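Local structure of alpha-toxin (Clostridium novyi, 2VK9) at residues A[96-101]-A[124-129]; A[117-122]-A[287-292]; A[129-134]-A[232-237]; A[242-247]-A[272-277]; A[279-284]-A[388-393]. The protein belongs to the large clostridial toxins, and its catalytic domain, the part described here, has the GT-A fold of the TcdA/TcdB family. All blocks are in the same frame, centred on the assembly; numbering follows the deposited sequence.

Contact 1: residues A[96-101]-A[124-129]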
# COMPACT_ATOMS: atom_id res chain seq x y z
N ALA A 96 1.11 -20.63 -1.43
CA ALA A 96 0.91 -19.68 -0.34
C ALA A 96 0.07 -20.31 0.74
O ALA A 96 -0.83 -21.08 0.46
CB ALA A 96 0.23 -18.46 -0.86
N SER A 97 0.39 -19.98 1.99
CA SER A 97 -0.43 -20.43 3.13
C SER A 97 -1.89 -20.10 2.88
O SER A 97 -2.20 -19.07 2.28
CB SER A 97 0.04 -19.78 4.43
OG SER A 97 1.39 -20.09 4.71
N LYS A 98 -2.79 -20.96 3.34
CA LYS A 98 -4.21 -20.73 3.15
C LYS A 98 -4.81 -19.89 4.26
O LYS A 98 -5.68 -20.32 5.03
CB LYS A 98 -4.95 -22.04 2.90
CG LYS A 98 -4.62 -22.53 1.51
CD LYS A 98 -5.42 -23.69 1.09
CE LYS A 98 -5.00 -24.12 -0.28
NZ LYS A 98 -6.02 -25.06 -0.83
N ASN A 99 -4.30 -18.67 4.32
CA ASN A 99 -4.81 -17.64 5.17
C ASN A 99 -5.28 -16.51 4.30
O ASN A 99 -4.58 -16.12 3.37
CB ASN A 99 -3.70 -17.14 6.08
CG ASN A 99 -3.23 -18.20 7.04
OD1 ASN A 99 -4.05 -18.92 7.63
ND2 ASN A 99 -1.92 -18.31 7.20
N LEU A 100 -6.48 -16.02 4.58
CA LEU A 100 -6.97 -14.82 3.91
C LEU A 100 -7.25 -13.79 4.98
O LEU A 100 -8.02 -14.05 5.90
CB LEU A 100 -8.22 -15.15 3.11
CG LEU A 100 -9.00 -14.01 2.43
CD1 LEU A 100 -8.13 -13.30 1.41
CD2 LEU A 100 -10.24 -14.57 1.77
N SER A 101 -6.63 -12.63 4.88
CA SER A 101 -6.76 -11.64 5.93
C SER A 101 -7.33 -10.34 5.44
O SER A 101 -7.00 -9.89 4.35
CB SER A 101 -5.42 -11.38 6.60
OG SER A 101 -4.96 -12.55 7.25
N ASN A 124 -14.33 -19.51 -0.55
CA ASN A 124 -13.00 -19.94 -0.12
C ASN A 124 -13.05 -20.65 1.22
O ASN A 124 -12.42 -20.22 2.18
CB ASN A 124 -12.04 -18.75 -0.07
CG ASN A 124 -11.85 -18.10 -1.42
OD1 ASN A 124 -11.13 -18.60 -2.27
ND2 ASN A 124 -12.50 -16.96 -1.61
N LYS A 125 -13.80 -21.75 1.28
CA LYS A 125 -13.99 -22.48 2.52
C LYS A 125 -12.77 -23.29 2.93
O LYS A 125 -12.70 -23.79 4.05
CB LYS A 125 -15.21 -23.41 2.42
CG LYS A 125 -16.52 -22.68 2.40
CD LYS A 125 -17.65 -23.66 2.18
CE LYS A 125 -18.88 -22.96 1.61
NZ LYS A 125 -19.83 -23.96 1.06
N ASP A 126 -11.81 -23.40 2.02
CA ASP A 126 -10.53 -24.05 2.29
C ASP A 126 -9.47 -23.08 2.86
O ASP A 126 -8.31 -23.45 3.01
CB ASP A 126 -10.00 -24.72 1.02
CG ASP A 126 -9.86 -23.75 -0.16
OD1 ASP A 126 -10.56 -22.71 -0.18
OD2 ASP A 126 -9.06 -24.04 -1.08
N TYR A 127 -9.89 -21.86 3.18
CA TYR A 127 -9.01 -20.86 3.79
C TYR A 127 -9.41 -20.57 5.24
O TYR A 127 -10.58 -20.68 5.60
CB TYR A 127 -9.06 -19.56 2.98
CG TYR A 127 -8.15 -19.56 1.77
CD1 TYR A 127 -8.45 -20.31 0.63
CD2 TYR A 127 -6.97 -18.81 1.78
CE1 TYR A 127 -7.61 -20.31 -0.48
CE2 TYR A 127 -6.11 -18.82 0.67
CZ TYR A 127 -6.44 -19.57 -0.45
OH TYR A 127 -5.60 -19.57 -1.53
N ASN A 128 -8.43 -20.25 6.08
CA ASN A 128 -8.70 -19.63 7.35
C ASN A 128 -8.80 -18.14 7.06
O ASN A 128 -7.81 -17.50 6.66
CB ASN A 128 -7.61 -19.92 8.38
CG ASN A 128 -7.58 -21.37 8.81
OD1 ASN A 128 -8.56 -22.08 8.70
ND2 ASN A 128 -6.43 -21.82 9.31
N ILE A 129 -10.01 -17.61 7.23
CA ILE A 129 -10.30 -16.23 6.91
C ILE A 129 -10.39 -15.44 8.20
O ILE A 129 -11.10 -15.82 9.13
CB ILE A 129 -11.58 -16.11 6.08
CG1 ILE A 129 -11.40 -16.86 4.76
CG2 ILE A 129 -11.86 -14.65 5.78
CD1 ILE A 129 -12.64 -16.95 3.92
O HOH W 1 -6.23 -15.07 8.15
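Lys98 crosses the Tyr127 side chain at about a right angle and lays its CB over one face of the ring, 4.1 Å from the ring centroid and 15° off its normal, a CH-pi contact. Its chi1 of -73° puts CG anti to the carbonyl carbon; the chain beyond is extended, and NZ at its end forms a salt bridge with Asp126 OD2 at 3.2 Å, met on the anti side of the carboxylate and out of its plane. The stronger partner of this NZ, outside the segments, is Asp362, and Tyr127 OH is bonded to the carbonyl of Gly361. The strands belong to the beta-alpha-beta unit of strand 99-103, helix 111-123 and strand 128-133, and two backbone hydrogen bonds, with the bridges Asn99-Asn128 and Leu100-Ile129, set the parallel register: Asn128 N to Lys98 O and Leu100 N to Asn128 O, each 2.9 Å. On the face turned to helix 111-123, Leu100 and Ile129 lie side by side, pointing the same way, with Leu100 CD2 3.9 Å from Ile129 CG1. On the other face the amide planes of Asn99 and Asn128 stand 29° apart, Asn99 OD1 lying 3.8 Å from Asn128 CB, while a water bridges Ser101 OG and Asn128 O.

Contact 2: residues A[117-122]-A[287-292]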
# COMPACT_ATOMS: atom_id res chain seq x y z
N TYR A 117 -17.20 -9.38 2.66
CA TYR A 117 -16.49 -10.32 3.50
C TYR A 117 -17.13 -11.68 3.42
O TYR A 117 -16.45 -12.70 3.35
CB TYR A 117 -16.53 -9.80 4.93
CG TYR A 117 -15.75 -10.59 5.94
CD1 TYR A 117 -14.38 -10.82 5.79
CD2 TYR A 117 -16.38 -11.07 7.08
CE1 TYR A 117 -13.68 -11.51 6.75
CE2 TYR A 117 -15.69 -11.75 8.04
CZ TYR A 117 -14.34 -11.98 7.87
OH TYR A 117 -13.66 -12.68 8.85
N ASN A 118 -18.46 -11.68 3.41
CA ASN A 118 -19.24 -12.89 3.28
C ASN A 118 -19.03 -13.55 1.92
O ASN A 118 -19.09 -14.77 1.79
CB ASN A 118 -20.72 -12.57 3.48
CG ASN A 118 -21.58 -13.81 3.50
OD1 ASN A 118 -21.41 -14.67 4.36
ND2 ASN A 118 -22.50 -13.91 2.55
N MET A 119 -18.79 -12.73 0.91
CA MET A 119 -18.61 -13.19 -0.45
C MET A 119 -17.31 -14.00 -0.52
O MET A 119 -17.28 -15.11 -1.05
CB MET A 119 -18.58 -11.99 -1.38
CG MET A 119 -18.44 -12.30 -2.85
SD MET A 119 -19.97 -12.79 -3.64
CE MET A 119 -21.10 -11.66 -2.85
N TRP A 120 -16.25 -13.44 0.06
CA TRP A 120 -14.99 -14.14 0.23
C TRP A 120 -15.16 -15.45 1.01
O TRP A 120 -14.60 -16.47 0.63
CB TRP A 120 -13.99 -13.23 0.93
CG TRP A 120 -13.41 -12.24 0.01
CD1 TRP A 120 -13.69 -10.91 -0.04
CD2 TRP A 120 -12.44 -12.48 -1.01
NE1 TRP A 120 -12.95 -10.31 -1.03
CE2 TRP A 120 -12.17 -11.26 -1.64
CE3 TRP A 120 -11.78 -13.63 -1.46
CZ2 TRP A 120 -11.27 -11.13 -2.69
CZ3 TRP A 120 -10.88 -13.50 -2.50
CH2 TRP A 120 -10.63 -12.27 -3.11
N LYS A 121 -15.94 -15.39 2.09
CA LYS A 121 -16.23 -16.55 2.92
C LYS A 121 -16.95 -17.65 2.16
O LYS A 121 -16.66 -18.84 2.35
CB LYS A 121 -17.06 -16.14 4.12
CG LYS A 121 -16.25 -15.76 5.34
CD LYS A 121 -17.16 -15.43 6.51
CE LYS A 121 -16.36 -15.25 7.76
NZ LYS A 121 -17.19 -14.71 8.87
N MET A 122 -17.88 -17.26 1.29
CA MET A 122 -18.68 -18.22 0.54
C MET A 122 -17.87 -19.04 -0.47
O MET A 122 -18.18 -20.20 -0.70
CB MET A 122 -19.81 -17.51 -0.19
CG MET A 122 -21.06 -17.27 0.64
SD MET A 122 -22.19 -16.16 -0.25
CE MET A 122 -22.66 -17.20 -1.64
N PHE A 287 -12.42 -5.16 -2.50
CA PHE A 287 -12.31 -6.14 -3.57
C PHE A 287 -13.19 -7.32 -3.27
O PHE A 287 -13.64 -7.50 -2.14
CB PHE A 287 -10.86 -6.59 -3.74
CG PHE A 287 -9.95 -5.54 -4.33
CD1 PHE A 287 -10.36 -4.21 -4.47
CD2 PHE A 287 -8.66 -5.88 -4.72
CE1 PHE A 287 -9.51 -3.25 -5.01
CE2 PHE A 287 -7.80 -4.91 -5.25
CZ PHE A 287 -8.22 -3.60 -5.40
N LEU A 288 -13.46 -8.12 -4.30
CA LEU A 288 -14.31 -9.28 -4.17
C LEU A 288 -13.60 -10.40 -4.87
O LEU A 288 -12.64 -10.15 -5.60
CB LEU A 288 -15.65 -9.01 -4.83
CG LEU A 288 -16.63 -8.15 -4.02
CD1 LEU A 288 -17.77 -7.67 -4.87
CD2 LEU A 288 -17.16 -8.92 -2.83
N PRO A 289 -14.02 -11.65 -4.61
CA PRO A 289 -13.45 -12.77 -5.36
C PRO A 289 -13.49 -12.56 -6.86
O PRO A 289 -14.37 -11.87 -7.36
CB PRO A 289 -14.33 -13.96 -4.96
CG PRO A 289 -15.42 -13.42 -4.11
CD PRO A 289 -14.98 -12.10 -3.60
N GLY A 290 -12.53 -13.15 -7.56
CA GLY A 290 -12.39 -12.98 -9.01
C GLY A 290 -13.57 -13.48 -9.81
O GLY A 290 -14.08 -14.57 -9.56
N VAL A 291 -14.02 -12.67 -10.76
CA VAL A 291 -15.12 -13.05 -11.65
C VAL A 291 -14.59 -13.50 -13.01
O VAL A 291 -13.63 -12.94 -13.54
CB VAL A 291 -16.18 -11.92 -11.85
CG1 VAL A 291 -16.70 -11.41 -10.50
CG2 VAL A 291 -15.60 -10.78 -12.64
N ASN A 292 -15.24 -14.52 -13.56
CA ASN A 292 -14.88 -15.07 -14.86
C ASN A 292 -15.38 -14.19 -16.02
O ASN A 292 -16.33 -14.57 -16.72
CB ASN A 292 -15.47 -16.47 -14.96
CG ASN A 292 -14.70 -17.35 -15.90
OD1 ASN A 292 -14.22 -16.91 -16.95
ND2 ASN A 292 -14.58 -18.62 -15.53
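Helix 111-123, the connecting helix of a beta-alpha-beta unit, packs through Met119 and Trp120 against the loop 287-289 that follows strand 280-283. Trp120 presents one face to Pro289: CD of the proline sits 3.6 Å from the centroid of the five-membered ring, 12° off the normal, a CH-pi contact, and the two side chains slide past each other in opposite directions. The indole edge is used as well. Trp120 NE1 donates to Phe287 O at 3.1 Å, with the acceptor close to the ring plane and an N-H...O angle of 160°; seen from the carbonyl, the donor stands above its plane. Face and edge together define how the indole is set against this loop. Beside it, Met119 has CG anti to the backbone N (chi1 -178°), where that carbon meets two partners, Pro289 CG at 3.5 Å and Leu288 CD2 at 3.6 Å. The methionine crosses the proline at about a right angle. All five touching residues are buried; Phe102 meets the Trp120 ring, and Phe315 of helix 307-321 touches Leu288. The loop follows directly on the Asp-X-Asp sequence that begins at Asp284, a signature typical of GT-A folds.

Contact 3: residues A[129-134]-A[232-237]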
# COMPACT_ATOMS: atom_id res chain seq x y z
N ILE A 129 -10.01 -17.61 7.23
CA ILE A 129 -10.30 -16.23 6.91
C ILE A 129 -10.39 -15.44 8.20
O ILE A 129 -11.10 -15.82 9.13
CB ILE A 129 -11.58 -16.11 6.08
CG1 ILE A 129 -11.40 -16.86 4.76
CG2 ILE A 129 -11.86 -14.65 5.78
CD1 ILE A 129 -12.64 -16.95 3.92
N ARG A 130 -9.66 -14.34 8.27
CA ARG A 130 -9.68 -13.50 9.45
C ARG A 130 -9.87 -12.06 9.07
O ARG A 130 -9.45 -11.62 8.00
CB ARG A 130 -8.38 -13.63 10.24
CG ARG A 130 -8.15 -14.93 10.99
CD ARG A 130 -6.72 -14.93 11.51
NE ARG A 130 -6.23 -16.23 11.95
CZ ARG A 130 -5.71 -17.16 11.15
NH1 ARG A 130 -5.61 -16.96 9.84
NH2 ARG A 130 -5.29 -18.30 11.66
N LEU A 131 -10.51 -11.33 9.97
CA LEU A 131 -10.72 -9.91 9.83
C LEU A 131 -10.13 -9.26 11.08
O LEU A 131 -10.54 -9.55 12.20
CB LEU A 131 -12.21 -9.63 9.69
CG LEU A 131 -12.79 -8.21 9.65
CD1 LEU A 131 -11.99 -7.32 8.74
CD2 LEU A 131 -14.18 -8.34 9.09
N PHE A 132 -9.14 -8.41 10.87
CA PHE A 132 -8.38 -7.89 11.98
C PHE A 132 -8.87 -6.50 12.30
O PHE A 132 -9.14 -5.72 11.40
CB PHE A 132 -6.90 -7.87 11.63
CG PHE A 132 -6.28 -9.24 11.63
CD1 PHE A 132 -6.18 -9.96 10.45
CD2 PHE A 132 -5.82 -9.81 12.81
CE1 PHE A 132 -5.61 -11.24 10.45
CE2 PHE A 132 -5.25 -11.08 12.81
CZ PHE A 132 -5.15 -11.80 11.63
N TYR A 133 -9.01 -6.22 13.58
CA TYR A 133 -9.36 -4.89 14.03
C TYR A 133 -8.67 -4.57 15.34
O TYR A 133 -8.08 -5.44 15.98
CB TYR A 133 -10.87 -4.77 14.15
CG TYR A 133 -11.46 -5.25 15.46
CD1 TYR A 133 -11.43 -6.60 15.82
CD2 TYR A 133 -12.10 -4.35 16.32
CE1 TYR A 133 -11.99 -7.04 17.00
CE2 TYR A 133 -12.68 -4.78 17.51
CZ TYR A 133 -12.62 -6.13 17.84
OH TYR A 133 -13.19 -6.57 19.03
N ASP A 134 -8.74 -3.31 15.74
CA ASP A 134 -8.10 -2.87 16.96
C ASP A 134 -9.16 -2.40 17.95
O ASP A 134 -9.64 -1.25 17.91
CB ASP A 134 -7.09 -1.77 16.65
CG ASP A 134 -6.26 -1.39 17.85
OD1 ASP A 134 -6.69 -1.63 18.99
OD2 ASP A 134 -5.17 -0.83 17.65
N ILE A 232 -17.47 -7.99 17.14
CA ILE A 232 -17.71 -9.29 17.79
C ILE A 232 -18.66 -10.16 16.99
O ILE A 232 -18.45 -11.36 16.87
CB ILE A 232 -18.27 -9.16 19.24
CG1 ILE A 232 -17.18 -8.68 20.19
CG2 ILE A 232 -18.77 -10.49 19.75
CD1 ILE A 232 -17.72 -7.88 21.36
N ALA A 233 -19.69 -9.55 16.43
CA ALA A 233 -20.73 -10.26 15.70
C ALA A 233 -20.23 -10.89 14.40
O ALA A 233 -20.79 -11.90 13.96
CB ALA A 233 -21.89 -9.34 15.40
N ILE A 234 -19.21 -10.30 13.79
CA ILE A 234 -18.65 -10.84 12.54
C ILE A 234 -17.47 -11.76 12.84
O ILE A 234 -16.95 -12.43 11.94
CB ILE A 234 -18.22 -9.73 11.56
CG1 ILE A 234 -17.21 -8.79 12.22
CG2 ILE A 234 -19.42 -8.97 11.08
CD1 ILE A 234 -16.84 -7.60 11.39
N GLY A 235 -17.07 -11.80 14.10
CA GLY A 235 -16.02 -12.70 14.56
C GLY A 235 -14.67 -12.16 14.18
O GLY A 235 -13.80 -12.91 13.76
N ALA A 236 -14.50 -10.85 14.32
CA ALA A 236 -13.23 -10.20 14.04
C ALA A 236 -12.22 -10.58 15.10
O ALA A 236 -12.58 -10.82 16.25
CB ALA A 236 -13.40 -8.72 13.99
N THR A 237 -10.95 -10.65 14.72
CA THR A 237 -9.92 -10.93 15.69
C THR A 237 -9.28 -9.61 16.11
O THR A 237 -8.99 -8.75 15.28
CB THR A 237 -8.87 -11.97 15.16
OG1 THR A 237 -8.06 -11.39 14.15
CG2 THR A 237 -9.56 -13.18 14.55
O HOH W 2 -11.48 -12.91 12.16
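Arg130, the first residue of strand 128-133 to touch the other segment, passes its CG 4.2 Å from Thr237 CG2. Leu131 follows with both backbone and side chain engaged. Its N-H reaches a water that in turn donates to Gly235 O, a one-water bridge, and its carbonyl accepts a direct bond, Thr237 N to Leu131 O at 2.8 Å. The side chain turns to the helix end instead: Leu131 CD2 and Ile234 CD1 meet at 3.6 Å where the two side chains cross obliquely. Phe132 forms a parallel bridge with Thr237, and Thr237 OG1 lies 3.1 Å from Phe132 CD2. Tyr133 closes the pair with a second backbone bond, Tyr133 N to Thr237 O at 3.0 Å. Its CG lies between the backbone N and the carbonyl carbon (chi1 84°), and the ring beyond brings Tyr133 CD1 to 3.4 Å from Ala236 CB, while the hydroxyl is bonded to Asn228. Helix 217-234 ends in a Schellman motif at Gly235 (phi 78°), after which the chain runs to the strand. Short strand 237-238 extends the sheet beside strand 128-133 at its outer edge, with Met231 of helix 217-234 touching Tyr133 and Ala236, and Tyr117 and Leu114 of helix 111-123 packing on Leu131 and Ile234 respectively.

Contact 4: residues A[242-247]-A[272-277]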
# COMPACT_ATOMS: atom_id res chain seq x y z
N GLU A 242 -2.89 -10.58 20.10
CA GLU A 242 -1.95 -11.42 19.37
C GLU A 242 -0.64 -10.65 19.25
O GLU A 242 -0.64 -9.43 19.28
CB GLU A 242 -2.46 -11.73 17.95
CG GLU A 242 -3.96 -11.67 17.75
CD GLU A 242 -4.65 -12.95 18.17
OE1 GLU A 242 -4.33 -14.01 17.56
OE2 GLU A 242 -5.50 -12.91 19.09
N ASN A 243 0.47 -11.36 19.10
CA ASN A 243 1.72 -10.67 18.85
C ASN A 243 1.91 -10.43 17.38
O ASN A 243 2.67 -11.13 16.71
CB ASN A 243 2.89 -11.41 19.47
CG ASN A 243 3.10 -11.02 20.89
OD1 ASN A 243 3.72 -9.99 21.17
ND2 ASN A 243 2.54 -11.80 21.81
N ILE A 244 1.20 -9.44 16.86
CA ILE A 244 1.30 -9.13 15.46
C ILE A 244 2.24 -7.96 15.30
O ILE A 244 3.22 -8.05 14.56
CB ILE A 244 -0.07 -8.86 14.84
CG1 ILE A 244 -0.89 -10.15 14.82
CG2 ILE A 244 0.07 -8.33 13.43
CD1 ILE A 244 -2.37 -9.92 14.63
N LEU A 245 1.96 -6.87 16.01
CA LEU A 245 2.78 -5.67 15.95
C LEU A 245 3.85 -5.67 17.03
O LEU A 245 3.56 -5.83 18.21
CB LEU A 245 1.91 -4.41 16.09
CG LEU A 245 1.08 -4.05 14.87
CD1 LEU A 245 0.04 -3.05 15.27
CD2 LEU A 245 1.96 -3.52 13.73
N THR A 246 5.09 -5.47 16.59
CA THR A 246 6.24 -5.51 17.49
C THR A 246 7.31 -4.47 17.13
O THR A 246 7.50 -4.13 15.95
CB THR A 246 6.85 -6.93 17.53
OG1 THR A 246 7.54 -7.12 18.78
CG2 THR A 246 7.80 -7.19 16.33
N ASN A 247 8.01 -3.99 18.15
CA ASN A 247 9.18 -3.14 17.96
C ASN A 247 8.89 -1.93 17.09
O ASN A 247 7.99 -1.12 17.42
CB ASN A 247 10.34 -3.96 17.37
CG ASN A 247 10.74 -5.14 18.25
OD1 ASN A 247 10.95 -4.98 19.46
ND2 ASN A 247 10.84 -6.32 17.65
N ILE A 272 1.49 -5.48 6.70
CA ILE A 272 2.81 -6.05 6.55
C ILE A 272 3.09 -6.99 7.71
O ILE A 272 3.55 -8.12 7.51
CB ILE A 272 3.86 -4.94 6.43
CG1 ILE A 272 3.66 -4.20 5.10
CG2 ILE A 272 5.26 -5.50 6.50
CD1 ILE A 272 4.52 -2.95 4.95
N ALA A 273 2.79 -6.54 8.93
CA ALA A 273 2.95 -7.36 10.11
C ALA A 273 2.08 -8.63 10.03
O ALA A 273 2.55 -9.71 10.39
CB ALA A 273 2.64 -6.56 11.37
N ILE A 274 0.85 -8.51 9.53
CA ILE A 274 -0.03 -9.68 9.39
C ILE A 274 0.64 -10.72 8.50
O ILE A 274 0.78 -11.89 8.88
CB ILE A 274 -1.42 -9.34 8.79
CG1 ILE A 274 -2.20 -8.36 9.68
CG2 ILE A 274 -2.23 -10.60 8.54
CD1 ILE A 274 -2.72 -8.96 10.95
N LEU A 275 1.07 -10.30 7.32
CA LEU A 275 1.74 -11.21 6.40
C LEU A 275 3.01 -11.82 6.98
O LEU A 275 3.28 -12.99 6.73
CB LEU A 275 2.05 -10.54 5.06
CG LEU A 275 0.83 -10.12 4.24
CD1 LEU A 275 1.25 -9.15 3.16
CD2 LEU A 275 0.14 -11.34 3.65
N LYS A 276 3.77 -11.07 7.77
CA LYS A 276 4.96 -11.67 8.37
C LYS A 276 4.63 -12.65 9.48
O LYS A 276 5.44 -13.52 9.81
CB LYS A 276 5.97 -10.63 8.85
CG LYS A 276 7.38 -11.18 8.76
CD LYS A 276 8.28 -10.59 9.79
CE LYS A 276 9.75 -10.96 9.53
NZ LYS A 276 10.75 -9.92 10.06
N LYS A 277 3.45 -12.54 10.06
CA LYS A 277 3.02 -13.48 11.08
C LYS A 277 2.38 -14.72 10.44
O LYS A 277 2.84 -15.81 10.66
CB LYS A 277 2.09 -12.79 12.07
CG LYS A 277 1.48 -13.70 13.12
CD LYS A 277 2.19 -13.61 14.43
CE LYS A 277 1.53 -14.56 15.43
NZ LYS A 277 2.58 -15.26 16.28
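Ile244 has CG2 anti to its backbone N and CG1 anti to the carbonyl carbon (chi1 -68°), while in Ile274 a chi2 of -72° bends CD1 toward it, although the CB of Ile274 points away from the loop. This is loop-on-helix packing within the GT-A domain: the loop of residues 242-246, ahead of helix 247-259, lies against helix 263-278, the helix that leads into strand 280-283. No hydrogen bond joins the two segments; most of the contact is between methyl groups. Ala273 points its CB toward the loop, and Ile244 CG2 rests 3.7 Å from that methyl. The same CG2 also meets Ile274 CD1 at 3.8 Å, so one methyl of Ile244 touches two successive residues of the helix. Leu245 adds a further methyl, its CD2 lying 3.9 Å from Ala273 CB. The closest CA pair across the contact, Ile244 and Ala273, is 5.9 Å apart, a spacing consistent with the small alanine side chain. Phe132 of strand 128-133 touches both isoleucines, linking this packing to the sheet, and Leu270 of the same helix meets Ile244 and Leu245. At the exposed end, the chain makes an inverse gamma turn centred on Asn243, with a weak Ile244 N to Glu242 O bond. There the aliphatic part of Lys277 passes the turn, its CD 3.4 Å from Asn243 O.

Contact 5: residues A[279-284]-A[388-393]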
# COMPACT_ATOMS: atom_id res chain seq x y z
N GLY A 279 1.38 -15.06 6.90
CA GLY A 279 1.54 -15.24 5.46
C GLY A 279 0.18 -15.46 4.81
O GLY A 279 -0.85 -15.38 5.47
N GLY A 280 0.19 -15.76 3.52
CA GLY A 280 -1.03 -16.01 2.76
C GLY A 280 -1.43 -14.81 1.93
O GLY A 280 -0.59 -14.10 1.37
N VAL A 281 -2.74 -14.59 1.84
CA VAL A 281 -3.31 -13.52 1.05
C VAL A 281 -3.78 -12.43 1.98
O VAL A 281 -4.40 -12.70 3.01
CB VAL A 281 -4.53 -14.01 0.26
CG1 VAL A 281 -5.05 -12.93 -0.66
CG2 VAL A 281 -4.18 -15.26 -0.53
N TYR A 282 -3.47 -11.18 1.63
CA TYR A 282 -4.12 -10.04 2.25
C TYR A 282 -5.01 -9.39 1.22
O TYR A 282 -4.60 -9.19 0.09
CB TYR A 282 -3.14 -8.99 2.77
CG TYR A 282 -3.85 -7.69 3.04
CD1 TYR A 282 -4.60 -7.51 4.20
CD2 TYR A 282 -3.84 -6.66 2.09
CE1 TYR A 282 -5.29 -6.33 4.44
CE2 TYR A 282 -4.55 -5.47 2.31
CZ TYR A 282 -5.27 -5.31 3.49
OH TYR A 282 -5.97 -4.15 3.71
N CYS A 283 -6.22 -9.04 1.62
CA CYS A 283 -7.13 -8.37 0.71
C CYS A 283 -7.82 -7.16 1.33
O CYS A 283 -8.13 -7.13 2.52
CB CYS A 283 -8.17 -9.35 0.18
SG CYS A 283 -9.15 -8.66 -1.17
N ASP A 284 -8.04 -6.16 0.49
CA ASP A 284 -8.80 -4.99 0.84
C ASP A 284 -10.28 -5.34 0.78
O ASP A 284 -10.72 -6.04 -0.14
CB ASP A 284 -8.50 -3.92 -0.20
CG ASP A 284 -8.60 -2.52 0.36
OD1 ASP A 284 -9.74 -1.98 0.42
OD2 ASP A 284 -7.52 -1.96 0.71
N PHE A 388 -4.05 -5.95 -2.60
CA PHE A 388 -4.06 -7.40 -2.69
C PHE A 388 -2.62 -7.89 -2.74
O PHE A 388 -1.89 -7.59 -3.70
CB PHE A 388 -4.82 -7.84 -3.95
CG PHE A 388 -5.13 -9.31 -4.01
CD1 PHE A 388 -6.27 -9.82 -3.42
CD2 PHE A 388 -4.31 -10.16 -4.72
CE1 PHE A 388 -6.58 -11.18 -3.50
CE2 PHE A 388 -4.61 -11.52 -4.80
CZ PHE A 388 -5.74 -12.02 -4.19
N ILE A 389 -2.21 -8.61 -1.70
CA ILE A 389 -0.83 -9.06 -1.54
C ILE A 389 -0.82 -10.54 -1.21
O ILE A 389 -1.54 -11.00 -0.32
CB ILE A 389 -0.15 -8.34 -0.37
CG1 ILE A 389 -0.36 -6.83 -0.43
CG2 ILE A 389 1.34 -8.68 -0.31
CD1 ILE A 389 -0.00 -6.13 0.88
N ILE A 390 0.01 -11.31 -1.92
CA ILE A 390 0.19 -12.71 -1.59
C ILE A 390 1.64 -12.95 -1.27
O ILE A 390 2.51 -12.62 -2.07
CB ILE A 390 -0.22 -13.64 -2.74
CG1 ILE A 390 -1.69 -13.42 -3.12
CG2 ILE A 390 0.01 -15.09 -2.35
CD1 ILE A 390 -2.05 -13.99 -4.46
N SER A 391 1.91 -13.52 -0.10
CA SER A 391 3.27 -13.83 0.32
C SER A 391 3.26 -14.82 1.45
O SER A 391 2.42 -14.71 2.34
CB SER A 391 3.97 -12.56 0.80
OG SER A 391 5.19 -12.87 1.47
N ASN A 392 4.19 -15.77 1.44
CA ASN A 392 4.51 -16.56 2.64
C ASN A 392 5.41 -15.75 3.57
O ASN A 392 6.06 -14.81 3.12
CB ASN A 392 5.13 -17.90 2.26
CG ASN A 392 4.09 -18.87 1.76
OD1 ASN A 392 2.97 -18.88 2.26
ND2 ASN A 392 4.43 -19.67 0.76
N ASN A 393 5.42 -16.06 4.87
CA ASN A 393 6.15 -15.17 5.79
C ASN A 393 7.67 -15.20 5.65
O ASN A 393 8.36 -14.27 6.08
CB ASN A 393 5.71 -15.29 7.25
CG ASN A 393 5.84 -16.68 7.82
OD1 ASN A 393 6.90 -17.30 7.76
ND2 ASN A 393 4.77 -17.16 8.40
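Gly280 and Ser391 begin a backbone ladder that Tyr282 and Ile389 continue. Gly280 N to Ser391 O is 2.7 Å and the return bond, Ser391 N to Gly280 O, 3.0 Å; Tyr282 N to Ile389 O is 2.7 Å and Ile389 N to Tyr282 O 3.0 Å. With the strand axes at 165° and 4.7 Å apart, these are antiparallel hydrogen-bonded pairs, and Val281-Ile390 and Cys283-Phe388 are the non-hydrogen-bonded pairs of the same ladder. Strand 382-391 runs antiparallel to both neighbours, strands 280-283 and 371-376, in the mixed sheet of the GT-A fold, where strand 280-283 leads to Asp284 and Asp286 of an Asp-X-Asp sequence. The apolar contacts divide between the two faces. On one, Val281 and Ile390 lie side by side, pointing the same way, and Val281 CG1 meets Phe388 CE1 at 3.7 Å. On the other, Tyr282 and Ile389 cross, both touching Arg271 and Leu275 of helix 263-278. A sulfur-aromatic contact joins Cys283 and Phe388: SG lies in the ring plane at its edge, 88° off the normal and 3.8 Å from CD1 of Phe388. At the Gly280 end, Ser391 OG donates to Asn392 O and Asn392 OD1 accepts from Ser97 N.

From the N terminus, contact 1 closes the shortest loop, around helix 111-123, setting strand 99-103 beside strand 128-133. Contact 2 starts on that helix before contact 1 has closed, so they cross; it spans 165 residues to the loop after strand 280-283. Contacts 3 and 4 are nested inside it in series: contact 3 adds the edge strand 237-238, and contact 4 ties the following loop to helix 263-278. Contact 5 opens before contact 2 closes, crosses it, and brings strand 382-391 into the sheet. Contacts 1, 3 and 5 are three strand pairings of one mixed sheet, the neighbouring strands 99-103 and 280-283 linking contacts 1 and 5; contacts 2 and 4 join helices to loops beside it.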